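Local coordinates for mucosa-associated lymphoid tissue lymphoma translocation protein 1 (Isoform 2) (Homo sapiens, PDB 3BFO), which probably acts as a cysteine protease of the paracaspase family, represented here by its second immunoglobulin-like C2-type domain, at residues 25-28 and 34-37; 66-69 and 74-77. One frame throughout, in Å; residues are numbered along the deposited sequence. Where two conformers were deposited one is given.

Interaction 1. Residues 25-28 and 34-37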
loop_
_atom_site.group_PDB
_atom_site.type_symbol
_atom_site.label_atom_id
_atom_site.label_comp_id
_atom_site.label_asym_id
_atom_site.label_seq_id
_atom_site.Cartn_x
_atom_site.Cartn_y
_atom_site.Cartn_z
ATOM N N CYS A 25 2.078 4.407 -2.265
ATOM C CA CYS A 25 2.146 3.948 -3.663
ATOM C C CYS A 25 1.567 5.077 -4.476
ATOM O O CYS A 25 0.489 5.552 -4.181
ATOM C CB CYS A 25 1.328 2.644 -3.787
ATOM S SG CYS A 25 1.395 2.018 -5.497
ATOM N N VAL A 26 2.304 5.537 -5.504
ATOM C CA VAL A 26 1.839 6.634 -6.348
ATOM C C VAL A 26 1.958 6.222 -7.785
ATOM O O VAL A 26 3.012 5.718 -8.188
ATOM C CB VAL A 26 2.651 7.922 -6.149
ATOM C CG1 VAL A 26 2.034 9.085 -6.985
ATOM C CG2 VAL A 26 2.731 8.288 -4.696
ATOM N N ALA A 27 0.905 6.403 -8.550
ATOM C CA ALA A 27 0.892 6.086 -9.955
ATOM C C ALA A 27 0.499 7.314 -10.748
ATOM O O ALA A 27 -0.139 8.226 -10.231
ATOM C CB ALA A 27 -0.088 4.956 -10.253
ATOM N N VAL A 28 0.863 7.304 -12.027
ATOM C CA VAL A 28 0.377 8.250 -13.011
ATOM C C VAL A 28 -0.487 7.482 -14.026
ATOM O O VAL A 28 -0.485 6.263 -14.075
ATOM C CB VAL A 28 1.562 8.974 -13.733
ATOM C CG1 VAL A 28 2.408 9.792 -12.745
ATOM C CG2 VAL A 28 2.450 7.962 -14.490
ATOM N N HIS A 34 -6.859 4.746 -9.484
ATOM C CA HIS A 34 -7.418 4.435 -8.186
ATOM C C HIS A 34 -6.525 3.407 -7.494
ATOM O O HIS A 34 -5.731 2.714 -8.124
ATOM C CB HIS A 34 -8.789 3.803 -8.393
ATOM C CG HIS A 34 -9.784 4.727 -8.975
ATOM N ND1 HIS A 34 -9.982 4.884 -10.332
ATOM C CD2 HIS A 34 -10.680 5.531 -8.365
ATOM C CE1 HIS A 34 -10.968 5.743 -10.529
ATOM N NE2 HIS A 34 -11.396 6.170 -9.352
ATOM N N TYR A 35 -6.725 3.350 -6.174
ATOM C CA TYR A 35 -5.834 2.554 -5.303
ATOM C C TYR A 35 -6.699 1.712 -4.362
ATOM O O TYR A 35 -7.758 2.153 -3.902
ATOM C CB TYR A 35 -4.988 3.501 -4.419
ATOM C CG TYR A 35 -4.101 4.420 -5.236
ATOM C CD1 TYR A 35 -2.799 4.070 -5.570
ATOM C CD2 TYR A 35 -4.612 5.608 -5.747
ATOM C CE1 TYR A 35 -2.037 4.896 -6.375
ATOM C CE2 TYR A 35 -3.893 6.422 -6.562
ATOM C CZ TYR A 35 -2.583 6.067 -6.890
ATOM O OH TYR A 35 -1.844 6.897 -7.729
ATOM N N GLN A 36 -6.173 0.548 -4.003
ATOM C CA GLN A 36 -6.784 -0.237 -2.925
ATOM C C GLN A 36 -5.661 -1.051 -2.263
ATOM O O GLN A 36 -4.982 -1.807 -2.933
ATOM C CB GLN A 36 -7.858 -1.179 -3.462
ATOM C CG GLN A 36 -8.425 -2.152 -2.355
ATOM C CD GLN A 36 -9.113 -1.466 -1.196
ATOM O OE1 GLN A 36 -10.083 -0.730 -1.342
ATOM N NE2 GLN A 36 -8.585 -1.692 -0.014
ATOM N N TRP A 37 -5.486 -0.851 -0.951
ATOM C CA TRP A 37 -4.459 -1.565 -0.226
ATOM C C TRP A 37 -4.948 -2.913 0.272
ATOM O O TRP A 37 -6.125 -3.111 0.588
ATOM C CB TRP A 37 -4.019 -0.744 1.002
ATOM C CG TRP A 37 -3.156 0.433 0.603
ATOM C CD1 TRP A 37 -3.575 1.701 0.320
ATOM C CD2 TRP A 37 -1.756 0.414 0.377
ATOM N NE1 TRP A 37 -2.493 2.500 -0.044
ATOM C CE2 TRP A 37 -1.379 1.713 -0.028
ATOM C CE3 TRP A 37 -0.771 -0.541 0.505
ATOM C CZ2 TRP A 37 -0.040 2.057 -0.331
ATOM C CZ3 TRP A 37 0.541 -0.206 0.185
ATOM C CH2 TRP A 37 0.898 1.067 -0.241
#
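With CG anti to their own carbonyl carbons and beside the backbone N, Tyr35 (chi1 -61°) and Trp37 (chi1 -74°) send their rings across the interior to the backbone of 25-28. The Tyr35 ring reaches past the Cys25 carbonyl, CE1 lying 3.4 Å from Cys25 O in an oblique approach, and sets its phenol oxygen beside Ala27. There the Ala27 amide donates a hydrogen bond to Tyr35 OH, N to OH 2.9 Å with an N-H...O angle of 157°, and Ala27 N lies close to the ring plane at its edge. The methyl CB of Ala27 also touches Tyr35 OH, at 3.6 Å. A phenylalanine in place of Tyr35 would probably leave the buried Ala27 N-H without its acceptor and open a small gap against the alanine methyl. Farther along, Trp37 meets Cys25 with the six-membered part of its indole: CZ2 is 3.7 Å from Cys25 N, which sits near the ring plane, and 3.8 Å from Cys25 CB. The polar end of the indole is occupied elsewhere, Trp37 NE1 donating to Lys49 O. Tyr35 also packs on Cys67 and Val69 of strand 63-70. Although Cys25 SG and Cys67 SG, 4.4 Å apart, form no disulfide here, these two residues and Trp37 hold the positions of the cysteine pair and core tryptophan of the immunoglobulin fold.

Interaction 2. Residues 66-69 and 74-77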
loop_
_atom_site.group_PDB
_atom_site.type_symbol
_atom_site.label_atom_id
_atom_site.label_comp_id
_atom_site.label_asym_id
_atom_site.label_seq_id
_atom_site.Cartn_x
_atom_site.Cartn_y
_atom_site.Cartn_z
ATOM N N TRP A 66 0.388 -4.802 -0.116
ATOM C CA TRP A 66 0.578 -4.298 -1.473
ATOM C C TRP A 66 -0.655 -3.470 -1.828
ATOM O O TRP A 66 -1.650 -3.485 -1.118
ATOM C CB TRP A 66 0.741 -5.429 -2.478
ATOM C CG TRP A 66 -0.288 -6.428 -2.285
ATOM C CD1 TRP A 66 -0.347 -7.430 -1.288
ATOM C CD2 TRP A 66 -1.315 -6.689 -3.168
ATOM N NE1 TRP A 66 -1.453 -8.195 -1.485
ATOM C CE2 TRP A 66 -2.079 -7.752 -2.633
ATOM C CE3 TRP A 66 -1.769 -6.052 -4.326
ATOM C CZ2 TRP A 66 -3.271 -8.233 -3.272
ATOM C CZ3 TRP A 66 -2.933 -6.532 -4.944
ATOM C CH2 TRP A 66 -3.661 -7.618 -4.426
ATOM N N CYS A 67 -0.512 -2.730 -2.917
ATOM C CA CYS A 67 -1.568 -1.855 -3.389
ATOM C C CYS A 67 -1.921 -2.233 -4.805
ATOM O O CYS A 67 -1.032 -2.351 -5.643
ATOM C CB CYS A 67 -1.085 -0.403 -3.295
ATOM S SG CYS A 67 -2.345 0.821 -3.597
ATOM N N HIS A 68 -3.215 -2.394 -5.065
ATOM C CA HIS A 68 -3.701 -2.562 -6.435
ATOM C C HIS A 68 -4.030 -1.200 -6.992
ATOM O O HIS A 68 -4.757 -0.423 -6.368
ATOM C CB HIS A 68 -4.945 -3.457 -6.460
ATOM C CG HIS A 68 -5.407 -3.759 -7.841
ATOM N ND1 HIS A 68 -4.666 -4.511 -8.718
ATOM C CD2 HIS A 68 -6.514 -3.380 -8.525
ATOM C CE1 HIS A 68 -5.310 -4.638 -9.864
ATOM N NE2 HIS A 68 -6.418 -3.925 -9.795
ATOM N N VAL A 69 -3.458 -0.897 -8.158
ATOM C CA VAL A 69 -3.609 0.413 -8.776
ATOM C C VAL A 69 -4.290 0.213 -10.113
ATOM O O VAL A 69 -3.919 -0.661 -10.879
ATOM C CB VAL A 69 -2.245 1.093 -8.961
ATOM C CG1 VAL A 69 -2.421 2.480 -9.471
ATOM C CG2 VAL A 69 -1.495 1.136 -7.632
ATOM N N ASP A 74 -6.442 -0.375 -17.421
ATOM C CA ASP A 74 -5.170 -0.990 -17.052
ATOM C C ASP A 74 -5.146 -1.169 -15.535
ATOM O O ASP A 74 -5.779 -0.432 -14.785
ATOM C CB ASP A 74 -4.002 0.039 -17.260
ATOM C CG ASP A 74 -3.659 0.394 -18.692
ATOM O OD1 ASP A 74 -4.043 -0.354 -19.577
ATOM O OD2 ASP A 74 -2.923 1.454 -18.876
ATOM N N SER A 75 -4.308 -2.094 -15.082
ATOM C CA SER A 75 -4.041 -2.181 -13.647
ATOM C C SER A 75 -2.670 -2.795 -13.418
ATOM O O SER A 75 -2.161 -3.601 -14.229
ATOM C CB SER A 75 -5.139 -2.993 -12.917
ATOM O OG SER A 75 -5.043 -4.388 -13.225
ATOM N N GLN A 76 -2.088 -2.381 -12.297
ATOM C CA GLN A 76 -0.810 -2.865 -11.869
ATOM C C GLN A 76 -0.927 -3.087 -10.363
ATOM O O GLN A 76 -1.545 -2.338 -9.652
ATOM C CB GLN A 76 0.268 -1.795 -12.152
ATOM C CG GLN A 76 0.674 -1.623 -13.611
ATOM C CD GLN A 76 1.903 -0.724 -13.831
ATOM O OE1 GLN A 76 2.356 -0.012 -12.912
ATOM N NE2 GLN A 76 2.479 -0.796 -15.045
ATOM N N ASP A 77 -0.153 -4.102 -9.890
ATOM C CA ASP A 77 0.025 -4.291 -8.445
ATOM C C ASP A 77 1.393 -3.738 -8.062
ATOM O O ASP A 77 2.410 -3.967 -8.758
ATOM C CB ASP A 77 -0.041 -5.784 -8.051
ATOM C CG ASP A 77 -1.466 -6.302 -8.112
ATOM O OD1 ASP A 77 -2.438 -5.552 -7.820
ATOM O OD2 ASP A 77 -1.613 -7.467 -8.471
#
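His68 and Asp77 lean over the same face of the sheet, and their side chains run across one another at a slant, with ring and carboxylate planes 58° apart. His68 ND1 donates a nearly straight hydrogen bond of 2.6 Å to Asp77 OD1. The acceptor lies almost in the plane of the imidazole, whereas the donor approaches OD1 on its syn side and 29° out of the carboxylate plane. Trp66 comes alongside the same carboxylate, side chain pointing the same way as Asp77 but with its ring turned 73° from the carboxylate plane. Its edge carbon CZ3 lies 3.1 Å from Asp77 OD1, so one oxygen sits between an imidazole N-H and an indole C-H edge. As acceptor for ND1, the carboxylate may favour a positively charged imidazole. Beneath these side chains, His68 and Asp77 form a non-hydrogen-bonded antiparallel pair. Val69 and Gln76, the following hydrogen-bonded pair, are joined by Val69 N to Gln76 O at 2.8 Å and by Gln76 N to Val69 O at 2.9 Å, their side chains on the reverse face. Gln76 spends its amide on the N-terminal strand, OE1 accepting from Ile6 N and NE2 donating to Gln5 OE1. Val69 packs on Cys25 of strand 21-28, facing it across the core. Beyond strand 63-70 lies strand 34-39, where Phe38 stacks on Trp66, and beyond strand 75-85 lies strand 13-15.

From the N terminus, strand 21-28 runs through one sheet, and the short loop after it carries the chain over to strand 34-39 of the other; interaction 1 spans the sandwich around that crossing. After the excursion through strands 42-43 and 51-54, the chain returns as strand 63-70 and turns through a short loop into strand 75-85, where interaction 2 closes the hairpin within one sheet. The two loops follow in series, neither nested nor crossed. They meet because strands 34-39 and 63-70 are neighbours: Gln36 O and His68 N, 2.8 Å apart, probably form a hydrogen bond, and Ala27 CB packs 3.5 Å from Val69 CG1, bringing the opposing sheet against the hairpin.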